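Local atomic coordinates of DUF917 domain-containing protein (Chromobacterium violaceum, PDB entry 2O3I), a protein that is of unknown function but belongs to the DUF917 family, with S-Me-THD-like N-terminal and C-terminal domains. Residues Gly26-Ala31 with Asn334-Gly339; Arg32-Asn37 with Gln78-Pro83; Val49-Val54 with Leu126-Ala131. The protein carries 2 engineered substitutions. All coordinates share one frame; numbering follows the deposited sequence.

Overall arrangement
Contacts 1 and 2 share helix 28-35: contact 1 takes its N-terminal end and contact 2 its C-terminal end, their centres about 15 Å apart. Contact 3 is the buried one, a pairing of strands 49-52 and 127-129 inside the mixed sheet, and its centre is about 19 Å from that of contact 2. The chemistry follows the setting. Contact 1, partly buried, joins the N-terminal and C-terminal family regions through a carboxylate. Contact 2, also partly buried, combines a stacked amide, a side-chain bond to a carbonyl and a bridging water. Contact 3 relies on backbone hydrogen bonds and valine packing.

Contact 1 (Gly26-Ala31 with Asn334-Gly339); sequences GTMISA and NGDLSG
D336 meets T27, M28 and I29 at the start of helix 28-35, where T27 holds the N-cap position; the contact is thus a carboxylate set against a helix N-terminus. It joins the S-Me-THD-like N-terminal region, which holds residues 26-31, to the C-terminal one, which holds residues 334-339. The D336 side chain carries most of it. From CB, the first torsion puts CG anti to its own carbonyl carbon (chi1 -71°), and CG then comes within 3.5 Å of M28 N. At the tip the two oxygens share that one N-H unequally. OD1 receives it through its syn lone pair at 3.1 Å from M28 N, with a nearly straight N-H...O angle of 164°. OD2 stands 3.2 Å from the same nitrogen, but its angle of 135° makes this a weak second branch. The carboxylate therefore straddles the amide, with OD1 the main acceptor. OD1 has a further hydrogen-bond partner in S333 OG, which fixes it from its own side of the interface. Carbon atoms close in around the group: OD1 is 3.5 Å from T27 CA, and T27 CB approaches OD2 to 3.6 Å. The selenomethionine side chain of M28 crosses D336 at about a right angle and then leads off to helices 10-19 and 111-124. The amide at a helix start is electrostatically suited to a carboxylate, so the helix end probably reinforces this bond. T27 OG1 is engaged separately, by N75 OD1. Beside the polar core, the T27 methyl CG2 lies 4.2 Å from G335 CA. I29 runs antiparallel to the D336 side chain, bringing CG1 to 3.3 Å from OD2.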
ATOM      1  N   GLY A  26     -11.845  -8.333  18.056  1.00 27.02           N
ATOM      2  CA  GLY A  26     -11.564  -9.688  17.617  1.00 26.61           C
ATOM      3  C   GLY A  26     -12.486 -10.691  18.274  1.00 27.98           C
ATOM      4  O   GLY A  26     -12.871 -10.520  19.425  1.00 29.55           O
ATOM      5  N   THR A  27     -12.834 -11.746  17.544  1.00 29.02           N
ATOM      6  CA  THR A  27     -13.730 -12.779  18.054  1.00 30.41           C
ATOM      7  C   THR A  27     -13.046 -13.709  19.039  1.00 30.70           C
ATOM      8  O   THR A  27     -11.839 -13.958  18.948  1.00 28.75           O
ATOM      9  CB  THR A  27     -14.278 -13.668  16.927  1.00 30.23           C
ATOM     10  OG1 THR A  27     -13.209 -14.457  16.393  1.00 29.57           O
ATOM     11  CG2 THR A  27     -14.884 -12.817  15.812  1.00 31.96           C
HETATM   12  N   MSE A  28     -13.829 -14.219  19.983  1.00 30.43           N
HETATM   13  CA  MSE A  28     -13.315 -15.155  20.966  1.00 31.96           C
HETATM   14  C   MSE A  28     -12.983 -16.431  20.205  1.00 31.20           C
HETATM   15  O   MSE A  28     -12.100 -17.197  20.591  1.00 31.03           O
HETATM   16  CB  MSE A  28     -14.375 -15.435  22.032  1.00 35.05           C
HETATM   17  CG  MSE A  28     -14.629 -14.268  22.966  1.00 38.50           C
HETATM   18 SE   MSE A  28     -16.208 -14.526  24.052  1.00 47.97          SE
HETATM   19  CE  MSE A  28     -15.508 -15.745  25.373  1.00 47.68           C
ATOM     20  N   ILE A  29     -13.694 -16.640  19.104  1.00 30.20           N
ATOM     21  CA  ILE A  29     -13.489 -17.813  18.272  1.00 29.38           C
ATOM     22  C   ILE A  29     -12.038 -17.906  17.813  1.00 28.32           C
ATOM     23  O   ILE A  29     -11.380 -18.926  18.010  1.00 26.21           O
ATOM     24  CB  ILE A  29     -14.409 -17.764  17.049  1.00 31.26           C
ATOM     25  CG1 ILE A  29     -15.861 -17.581  17.519  1.00 33.91           C
ATOM     26  CG2 ILE A  29     -14.231 -19.034  16.219  1.00 32.56           C
ATOM     27  CD1 ILE A  29     -16.881 -17.366  16.409  1.00 35.39           C
ATOM     28  N   SER A  30     -11.537 -16.833  17.209  1.00 27.72           N
ATOM     29  CA  SER A  30     -10.160 -16.822  16.736  1.00 27.53           C
ATOM     30  C   SER A  30      -9.190 -16.753  17.913  1.00 26.14           C
ATOM     31  O   SER A  30      -8.071 -17.234  17.823  1.00 25.97           O
ATOM     32  CB  SER A  30      -9.920 -15.644  15.779  1.00 28.50           C
ATOM     33  OG  SER A  30      -9.878 -14.404  16.462  1.00 32.15           O
ATOM     34  N   ALA A  31      -9.620 -16.153  19.019  1.00 27.25           N
ATOM     35  CA  ALA A  31      -8.763 -16.059  20.196  1.00 27.08           C
ATOM     36  C   ALA A  31      -8.582 -17.453  20.795  1.00 27.75           C
ATOM     37  O   ALA A  31      -7.487 -17.810  21.224  1.00 28.67           O
ATOM     38  CB  ALA A  31      -9.371 -15.120  21.229  1.00 24.66           C
ATOM     39  N   ASN A 334     -19.520  -8.357  18.446  1.00 29.05           N
ATOM     40  CA  ASN A 334     -20.490  -8.378  17.359  1.00 30.31           C
ATOM     41  C   ASN A 334     -20.236  -9.574  16.440  1.00 31.36           C
ATOM     42  O   ASN A 334     -21.176 -10.212  15.964  1.00 30.12           O
ATOM     43  CB  ASN A 334     -20.423  -7.070  16.580  1.00 28.50           C
ATOM     44  CG  ASN A 334     -20.946  -5.900  17.387  1.00 31.15           C
ATOM     45  OD1 ASN A 334     -20.303  -4.852  17.477  1.00 30.98           O
ATOM     46  ND2 ASN A 334     -22.123  -6.076  17.984  1.00 28.61           N
ATOM     47  N   GLY A 335     -18.968  -9.879  16.197  1.00 30.84           N
ATOM     48  CA  GLY A 335     -18.657 -11.017  15.357  1.00 34.06           C
ATOM     49  C   GLY A 335     -19.119 -12.312  16.015  1.00 35.53           C
ATOM     50  O   GLY A 335     -19.641 -13.208  15.344  1.00 36.30           O
ATOM     51  N   ASP A 336     -18.942 -12.412  17.330  1.00 34.30           N
ATOM     52  CA  ASP A 336     -19.339 -13.612  18.056  1.00 35.11           C
ATOM     53  C   ASP A 336     -20.850 -13.850  18.082  1.00 36.01           C
ATOM     54  O   ASP A 336     -21.295 -14.994  18.180  1.00 35.14           O
ATOM     55  CB  ASP A 336     -18.800 -13.574  19.490  1.00 33.67           C
ATOM     56  CG  ASP A 336     -17.295 -13.766  19.555  1.00 32.51           C
ATOM     57  OD1 ASP A 336     -16.596 -12.839  20.013  1.00 29.96           O
ATOM     58  OD2 ASP A 336     -16.813 -14.844  19.145  1.00 32.92           O
ATOM     59  N   LEU A 337     -21.639 -12.781  18.000  1.00 37.40           N
ATOM     60  CA  LEU A 337     -23.096 -12.926  18.011  1.00 39.69           C
ATOM     61  C   LEU A 337     -23.635 -13.597  16.753  1.00 40.24           C
ATOM     62  O   LEU A 337     -24.649 -14.280  16.812  1.00 42.20           O
ATOM     63  CB  LEU A 337     -23.791 -11.572  18.187  1.00 40.19           C
ATOM     64  CG  LEU A 337     -23.871 -10.967  19.593  1.00 40.51           C
ATOM     65  CD1 LEU A 337     -24.691  -9.689  19.529  1.00 41.33           C
ATOM     66  CD2 LEU A 337     -24.512 -11.950  20.562  1.00 40.90           C
ATOM     67  N   SER A 338     -22.969 -13.403  15.620  1.00 41.33           N
ATOM     68  CA  SER A 338     -23.414 -14.024  14.372  1.00 44.56           C
ATOM     69  C   SER A 338     -23.389 -15.551  14.519  1.00 45.62           C
ATOM     70  O   SER A 338     -22.465 -16.106  15.116  1.00 45.50           O
ATOM     71  CB  SER A 338     -22.512 -13.588  13.216  1.00 43.47           C
ATOM     72  N   GLY A 339     -24.398 -16.229  13.978  1.00 47.64           N
ATOM     73  CA  GLY A 339     -24.439 -17.679  14.096  1.00 49.44           C
ATOM     74  C   GLY A 339     -25.210 -18.435  13.026  1.00 50.51           C
ATOM     75  O   GLY A 339     -25.516 -17.899  11.956  1.00 50.28           O
TER

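Contact 2 (Arg32-Asn37 with Gln78-Pro83); sequences RHLAAN and QWPNGP
N37 lies over one face of the six-membered ring of W79, with its amide plane only 16° from the ring plane, so the two flat groups are stacked although the side chains cross at about a right angle. The chief contact is a CH-pi interaction: N37 CB sits 3.7 Å from the ring centroid, close to the ring normal and shifted toward the rim. With CG beside the backbone N (chi1 -69°), the amide carbon continues over the ring, 3.7 Å from W79 CZ2, and at the ring's outer atoms N37 O comes to 3.5 Å from W79 CZ3. The W79 indole also meets the ring of Y43, their planes at about 45°. From its stacked position N37 ND2 donates to Q78 O at 3.3 Å; the donor stands above the carbonyl plane. The same oxygen accepts a second bond from a water at 2.9 Å, and this water also donates to L34 O, 2.6 Å away. Q78 O is thus gripped twice, and the water ties a helix carbonyl to the loop. L34 CD2 packs 3.9 Å from P80 CD, an apolar contact, and also lies against Q78 O at 3.5 Å, while the side chain packs on helix 111-124. The arrangement joins the C-terminal end of helix 28-35 to the turn that starts helix 81-96, where P80 is both the centre of an inverse gamma turn and the N-cap residue.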
ATOM      1  N   ARG A  32      -9.662 -18.232  20.813  1.00 27.62           N
ATOM      2  CA  ARG A  32      -9.633 -19.591  21.350  1.00 29.26           C
ATOM      3  C   ARG A  32      -8.836 -20.515  20.442  1.00 29.88           C
ATOM      4  O   ARG A  32      -8.137 -21.409  20.912  1.00 30.39           O
ATOM      5  CB  ARG A  32     -11.062 -20.125  21.543  1.00 30.32           C
ATOM      6  CG  ARG A  32     -11.727 -19.631  22.840  1.00 32.07           C
ATOM      7  CD  ARG A  32     -13.223 -19.930  22.904  1.00 31.36           C
ATOM      8  NE  ARG A  32     -13.817 -19.475  24.162  1.00 31.98           N
ATOM      9  CZ  ARG A  32     -15.124 -19.299  24.362  1.00 33.32           C
ATOM     10  NH1 ARG A  32     -15.985 -19.542  23.384  1.00 33.21           N
ATOM     11  NH2 ARG A  32     -15.573 -18.863  25.534  1.00 29.69           N
ATOM     12  N   HIS A  33      -8.940 -20.292  19.140  1.00 31.50           N
ATOM     13  CA  HIS A  33      -8.203 -21.092  18.177  1.00 33.58           C
ATOM     14  C   HIS A  33      -6.706 -20.975  18.429  1.00 33.16           C
ATOM     15  O   HIS A  33      -5.970 -21.961  18.333  1.00 32.35           O
ATOM     16  CB  HIS A  33      -8.511 -20.622  16.757  1.00 36.88           C
ATOM     17  CG  HIS A  33      -9.808 -21.134  16.217  1.00 40.87           C
ATOM     18  ND1 HIS A  33     -10.424 -20.581  15.115  1.00 42.99           N
ATOM     19  CD2 HIS A  33     -10.600 -22.156  16.620  1.00 42.63           C
ATOM     20  CE1 HIS A  33     -11.544 -21.238  14.865  1.00 44.04           C
ATOM     21  NE2 HIS A  33     -11.673 -22.198  15.763  1.00 45.16           N
ATOM     22  N   LEU A  34      -6.259 -19.764  18.747  1.00 31.98           N
ATOM     23  CA  LEU A  34      -4.845 -19.517  19.001  1.00 30.72           C
ATOM     24  C   LEU A  34      -4.396 -20.047  20.362  1.00 30.03           C
ATOM     25  O   LEU A  34      -3.323 -20.648  20.483  1.00 28.56           O
ATOM     26  CB  LEU A  34      -4.547 -18.019  18.908  1.00 30.63           C
ATOM     27  CG  LEU A  34      -4.545 -17.380  17.518  1.00 30.84           C
ATOM     28  CD1 LEU A  34      -4.410 -15.876  17.648  1.00 30.85           C
ATOM     29  CD2 LEU A  34      -3.388 -17.947  16.697  1.00 32.25           C
ATOM     30  N   ALA A  35      -5.223 -19.824  21.378  1.00 28.19           N
ATOM     31  CA  ALA A  35      -4.915 -20.268  22.735  1.00 28.03           C
ATOM     32  C   ALA A  35      -4.886 -21.791  22.872  1.00 28.46           C
ATOM     33  O   ALA A  35      -4.144 -22.331  23.695  1.00 29.61           O
ATOM     34  CB  ALA A  35      -5.921 -19.678  23.711  1.00 26.60           C
ATOM     35  N   ALA A  36      -5.689 -22.480  22.068  1.00 26.84           N
ATOM     36  CA  ALA A  36      -5.745 -23.936  22.120  1.00 27.54           C
ATOM     37  C   ALA A  36      -4.390 -24.597  21.883  1.00 26.87           C
ATOM     38  O   ALA A  36      -4.139 -25.692  22.384  1.00 28.39           O
ATOM     39  CB  ALA A  36      -6.749 -24.454  21.102  1.00 27.69           C
ATOM     40  N   ASN A  37      -3.516 -23.932  21.128  1.00 25.90           N
ATOM     41  CA  ASN A  37      -2.200 -24.489  20.826  1.00 26.65           C
ATOM     42  C   ASN A  37      -1.055 -23.961  21.683  1.00 26.68           C
ATOM     43  O   ASN A  37       0.105 -24.285  21.428  1.00 26.56           O
ATOM     44  CB  ASN A  37      -1.848 -24.265  19.351  1.00 27.20           C
ATOM     45  CG  ASN A  37      -2.711 -25.087  18.414  1.00 29.02           C
ATOM     46  OD1 ASN A  37      -2.751 -26.317  18.506  1.00 28.56           O
ATOM     47  ND2 ASN A  37      -3.405 -24.412  17.501  1.00 28.88           N
ATOM     48  N   GLN A  78      -4.047 -20.835  13.498  1.00 39.40           N
ATOM     49  CA  GLN A  78      -3.786 -21.739  14.614  1.00 38.07           C
ATOM     50  C   GLN A  78      -2.599 -21.226  15.430  1.00 37.24           C
ATOM     51  O   GLN A  78      -2.583 -21.330  16.653  1.00 36.59           O
ATOM     52  CB  GLN A  78      -3.465 -23.145  14.103  1.00 40.60           C
ATOM     53  CG  GLN A  78      -4.636 -23.910  13.517  1.00 43.17           C
ATOM     54  CD  GLN A  78      -5.709 -24.205  14.545  1.00 45.81           C
ATOM     55  OE1 GLN A  78      -6.580 -23.375  14.807  1.00 46.49           O
ATOM     56  NE2 GLN A  78      -5.641 -25.391  15.148  1.00 45.98           N
ATOM     57  N   TRP A  79      -1.597 -20.689  14.736  1.00 36.37           N
ATOM     58  CA  TRP A  79      -0.408 -20.135  15.385  1.00 35.75           C
ATOM     59  C   TRP A  79      -0.228 -18.700  14.880  1.00 33.07           C
ATOM     60  O   TRP A  79      -0.525 -18.404  13.729  1.00 33.01           O
ATOM     61  CB  TRP A  79       0.830 -20.978  15.057  1.00 37.15           C
ATOM     62  CG  TRP A  79       0.579 -22.458  15.157  1.00 41.10           C
ATOM     63  CD1 TRP A  79      -0.049 -23.250  14.236  1.00 41.96           C
ATOM     64  CD2 TRP A  79       0.908 -23.311  16.257  1.00 42.37           C
ATOM     65  NE1 TRP A  79      -0.132 -24.541  14.693  1.00 43.51           N
ATOM     66  CE2 TRP A  79       0.446 -24.608  15.932  1.00 43.51           C
ATOM     67  CE3 TRP A  79       1.545 -23.106  17.487  1.00 42.65           C
ATOM     68  CZ2 TRP A  79       0.603 -25.697  16.790  1.00 43.01           C
ATOM     69  CZ3 TRP A  79       1.701 -24.188  18.342  1.00 44.09           C
ATOM     70  CH2 TRP A  79       1.230 -25.469  17.989  1.00 45.86           C
ATOM     71  N   PRO A  80       0.252 -17.790  15.738  1.00 30.76           N
ATOM     72  CA  PRO A  80       0.441 -16.397  15.325  1.00 29.44           C
ATOM     73  C   PRO A  80       1.735 -16.122  14.561  1.00 28.31           C
ATOM     74  O   PRO A  80       2.540 -15.286  14.973  1.00 25.24           O
ATOM     75  CB  PRO A  80       0.394 -15.653  16.651  1.00 29.96           C
ATOM     76  CG  PRO A  80       1.104 -16.601  17.559  1.00 29.07           C
ATOM     77  CD  PRO A  80       0.522 -17.953  17.178  1.00 30.16           C
ATOM     78  N   ASN A  81       1.934 -16.819  13.447  1.00 27.28           N
ATOM     79  CA  ASN A  81       3.146 -16.628  12.657  1.00 28.62           C
ATOM     80  C   ASN A  81       3.328 -15.186  12.194  1.00 27.12           C
ATOM     81  O   ASN A  81       4.426 -14.636  12.284  1.00 28.88           O
ATOM     82  CB  ASN A  81       3.155 -17.565  11.443  1.00 28.95           C
ATOM     83  CG  ASN A  81       3.449 -19.005  11.820  1.00 31.24           C
ATOM     84  OD1 ASN A  81       3.700 -19.312  12.986  1.00 31.35           O
ATOM     85  ND2 ASN A  81       3.426 -19.895  10.831  1.00 31.02           N
ATOM     86  N   GLY A  82       2.255 -14.574  11.704  1.00 24.41           N
ATOM     87  CA  GLY A  82       2.342 -13.198  11.240  1.00 25.36           C
ATOM     88  C   GLY A  82       2.844 -12.229  12.299  1.00 23.52           C
ATOM     89  O   GLY A  82       3.847 -11.548  12.083  1.00 22.19           O
ATOM     90  N   PRO A  83       2.156 -12.128  13.450  1.00 23.09           N
ATOM     91  CA  PRO A  83       2.581 -11.220  14.521  1.00 24.19           C
ATOM     92  C   PRO A  83       3.995 -11.528  15.016  1.00 24.15           C
ATOM     93  O   PRO A  83       4.784 -10.622  15.276  1.00 24.66           O
ATOM     94  CB  PRO A  83       1.520 -11.444  15.599  1.00 24.81           C
ATOM     95  CG  PRO A  83       0.292 -11.705  14.791  1.00 23.65           C
ATOM     96  CD  PRO A  83       0.806 -12.657  13.720  1.00 22.15           C
TER
HETATM   97  O   HOH W   1      -1.064 -20.983  19.156  1.00 19.19           O

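Contact 3 (Val49-Val54 with Leu126-Ala131); sequences VRVVDV and LAVVDA
The first torsions of V51 and V128 bring their methyls together: V128 CG1 is turned between its backbone N and carbonyl carbon (chi1 53°), while V51 holds CG1 anti to its N (chi1 -174°) and CG2 beside it. The two side chains run alongside each other in the same direction, and V51 CG2 reaches V128 CG1 at 3.5 Å. V128 and V49 also pack on helix 111-124. The backbones of strands 49-52 and 127-129 pair in parallel, their directions 39° apart, and three bonds fix the register: V128 N to R50 O at 3.0 Å, V52 N to V128 O, and D130 N to V52 O at 2.8 Å. On the other face V52 CG1 comes 4.0 Å from A127 CB. The R50 side chain folds back, and its NH1 lies 3.4 Å from that same methyl. Past the strands, V54 CG2 touches V129 CG1 at 3.8 Å, and one water accepts from V54 N and donates to D130 O. The pair lies near one edge of the mixed sheet, with strand 3-5, an outermost strand within this chain, beside 49-52 and strand 101-105 beside 127-129. Backbone hydrogen bonds and valine packing dominate; charge enters through exposed R50 and at the strand ends, where D53 OD2 and D130 OD2 are 4.1 Å apart. Such proximity would be unfavourable, but D130 is held by S227 OG and, weakly, by L226 N, which probably eases the repulsion.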
ATOM      1  N   VAL A  49       3.780 -16.630  30.599  1.00 34.31           N
ATOM      2  CA  VAL A  49       3.852 -15.324  29.967  1.00 33.57           C
ATOM      3  C   VAL A  49       4.063 -14.245  31.020  1.00 32.45           C
ATOM      4  O   VAL A  49       3.208 -14.010  31.875  1.00 30.91           O
ATOM      5  CB  VAL A  49       2.557 -15.019  29.175  1.00 34.05           C
ATOM      6  CG1 VAL A  49       2.616 -13.619  28.601  1.00 33.45           C
ATOM      7  CG2 VAL A  49       2.376 -16.039  28.056  1.00 34.75           C
ATOM      8  N   ARG A  50       5.215 -13.593  30.952  1.00 31.74           N
ATOM      9  CA  ARG A  50       5.546 -12.533  31.886  1.00 32.62           C
ATOM     10  C   ARG A  50       4.786 -11.260  31.515  1.00 30.17           C
ATOM     11  O   ARG A  50       4.832 -10.817  30.364  1.00 26.09           O
ATOM     12  CB  ARG A  50       7.056 -12.287  31.854  1.00 36.09           C
ATOM     13  CG  ARG A  50       7.610 -11.464  33.006  1.00 42.04           C
ATOM     14  CD  ARG A  50       9.007 -11.977  33.380  1.00 49.35           C
ATOM     15  NE  ARG A  50       9.819 -12.284  32.198  1.00 54.93           N
ATOM     16  CZ  ARG A  50      10.350 -11.374  31.385  1.00 57.81           C
ATOM     17  NH1 ARG A  50      10.167 -10.078  31.621  1.00 59.93           N
ATOM     18  NH2 ARG A  50      11.053 -11.756  30.322  1.00 56.73           N
ATOM     19  N   VAL A  51       4.071 -10.697  32.489  1.00 28.62           N
ATOM     20  CA  VAL A  51       3.314  -9.464  32.286  1.00 30.02           C
ATOM     21  C   VAL A  51       3.854  -8.415  33.247  1.00 29.39           C
ATOM     22  O   VAL A  51       3.912  -8.653  34.449  1.00 29.22           O
ATOM     23  CB  VAL A  51       1.815  -9.646  32.592  1.00 31.56           C
ATOM     24  CG1 VAL A  51       1.061  -8.369  32.219  1.00 28.69           C
ATOM     25  CG2 VAL A  51       1.269 -10.862  31.851  1.00 29.80           C
ATOM     26  N   VAL A  52       4.237  -7.256  32.721  1.00 29.72           N
ATOM     27  CA  VAL A  52       4.793  -6.185  33.545  1.00 30.60           C
ATOM     28  C   VAL A  52       3.972  -4.893  33.485  1.00 31.38           C
ATOM     29  O   VAL A  52       3.244  -4.647  32.514  1.00 29.35           O
ATOM     30  CB  VAL A  52       6.247  -5.855  33.107  1.00 31.19           C
ATOM     31  CG1 VAL A  52       7.130  -7.092  33.233  1.00 30.75           C
ATOM     32  CG2 VAL A  52       6.259  -5.356  31.669  1.00 30.30           C
ATOM     33  N   ASP A  53       4.082  -4.072  34.527  1.00 32.50           N
ATOM     34  CA  ASP A  53       3.375  -2.798  34.551  1.00 32.79           C
ATOM     35  C   ASP A  53       4.216  -1.796  33.777  1.00 31.37           C
ATOM     36  O   ASP A  53       5.419  -1.989  33.594  1.00 27.49           O
ATOM     37  CB  ASP A  53       3.162  -2.305  35.980  1.00 36.53           C
ATOM     38  CG  ASP A  53       2.269  -3.232  36.789  1.00 42.16           C
ATOM     39  OD1 ASP A  53       2.812  -4.045  37.573  1.00 42.84           O
ATOM     40  OD2 ASP A  53       1.024  -3.156  36.629  1.00 43.36           O
ATOM     41  N   VAL A  54       3.576  -0.732  33.311  1.00 30.33           N
ATOM     42  CA  VAL A  54       4.268   0.285  32.539  1.00 31.46           C
ATOM     43  C   VAL A  54       5.556   0.768  33.208  1.00 32.39           C
ATOM     44  O   VAL A  54       6.586   0.890  32.548  1.00 30.18           O
ATOM     45  CB  VAL A  54       3.340   1.495  32.266  1.00 30.66           C
ATOM     46  CG1 VAL A  54       4.091   2.573  31.496  1.00 29.08           C
ATOM     47  CG2 VAL A  54       2.106   1.042  31.483  1.00 28.81           C
ATOM     48  N   LEU A 126       9.791 -12.125  25.420  1.00 27.90           N
ATOM     49  CA  LEU A 126       9.554 -10.740  25.811  1.00 27.80           C
ATOM     50  C   LEU A 126       8.507 -10.684  26.910  1.00 27.64           C
ATOM     51  O   LEU A 126       7.964 -11.704  27.323  1.00 28.07           O
ATOM     52  CB  LEU A 126       9.056  -9.928  24.613  1.00 26.81           C
ATOM     53  CG  LEU A 126       9.811 -10.102  23.288  1.00 28.13           C
ATOM     54  CD1 LEU A 126       9.066  -9.372  22.185  1.00 27.50           C
ATOM     55  CD2 LEU A 126      11.230  -9.572  23.414  1.00 27.87           C
ATOM     56  N   ALA A 127       8.231  -9.481  27.390  1.00 27.68           N
ATOM     57  CA  ALA A 127       7.215  -9.298  28.410  1.00 28.05           C
ATOM     58  C   ALA A 127       6.106  -8.434  27.809  1.00 27.46           C
ATOM     59  O   ALA A 127       6.373  -7.503  27.044  1.00 27.76           O
ATOM     60  CB  ALA A 127       7.811  -8.621  29.647  1.00 26.88           C
ATOM     61  N   VAL A 128       4.863  -8.764  28.135  1.00 27.66           N
ATOM     62  CA  VAL A 128       3.715  -8.011  27.640  1.00 27.91           C
ATOM     63  C   VAL A 128       3.366  -6.963  28.692  1.00 26.20           C
ATOM     64  O   VAL A 128       3.392  -7.243  29.889  1.00 25.29           O
ATOM     65  CB  VAL A 128       2.507  -8.948  27.394  1.00 28.66           C
ATOM     66  CG1 VAL A 128       2.223  -9.760  28.644  1.00 32.88           C
ATOM     67  CG2 VAL A 128       1.280  -8.136  26.990  1.00 27.09           C
ATOM     68  N   VAL A 129       3.063  -5.748  28.248  1.00 24.26           N
ATOM     69  CA  VAL A 129       2.728  -4.673  29.173  1.00 22.08           C
ATOM     70  C   VAL A 129       1.263  -4.754  29.597  1.00 22.19           C
ATOM     71  O   VAL A 129       0.394  -5.007  28.770  1.00 22.54           O
ATOM     72  CB  VAL A 129       3.015  -3.306  28.525  1.00 21.76           C
ATOM     73  CG1 VAL A 129       2.621  -2.175  29.468  1.00 22.25           C
ATOM     74  CG2 VAL A 129       4.495  -3.220  28.167  1.00 18.72           C
ATOM     75  N   ASP A 130       0.994  -4.556  30.887  1.00 22.62           N
ATOM     76  CA  ASP A 130      -0.374  -4.611  31.403  1.00 20.34           C
ATOM     77  C   ASP A 130      -1.007  -3.277  31.077  1.00 20.41           C
ATOM     78  O   ASP A 130      -1.110  -2.395  31.932  1.00 21.77           O
ATOM     79  CB  ASP A 130      -0.376  -4.855  32.925  1.00 20.19           C
ATOM     80  CG  ASP A 130      -1.781  -5.126  33.482  1.00 22.46           C
ATOM     81  OD1 ASP A 130      -2.743  -5.217  32.690  1.00 21.25           O
ATOM     82  OD2 ASP A 130      -1.929  -5.255  34.718  1.00 24.33           O
ATOM     83  N   ALA A 131      -1.425  -3.141  29.820  1.00 20.45           N
ATOM     84  CA  ALA A 131      -2.025  -1.916  29.322  1.00 19.95           C
ATOM     85  C   ALA A 131      -2.343  -2.070  27.848  1.00 20.36           C
ATOM     86  O   ALA A 131      -2.044  -3.100  27.247  1.00 21.67           O
ATOM     87  CB  ALA A 131      -1.048  -0.755  29.499  1.00 15.80           C
TER
HETATM   88  O   HOH W   2       0.601  -1.113  33.803  1.00 25.72           O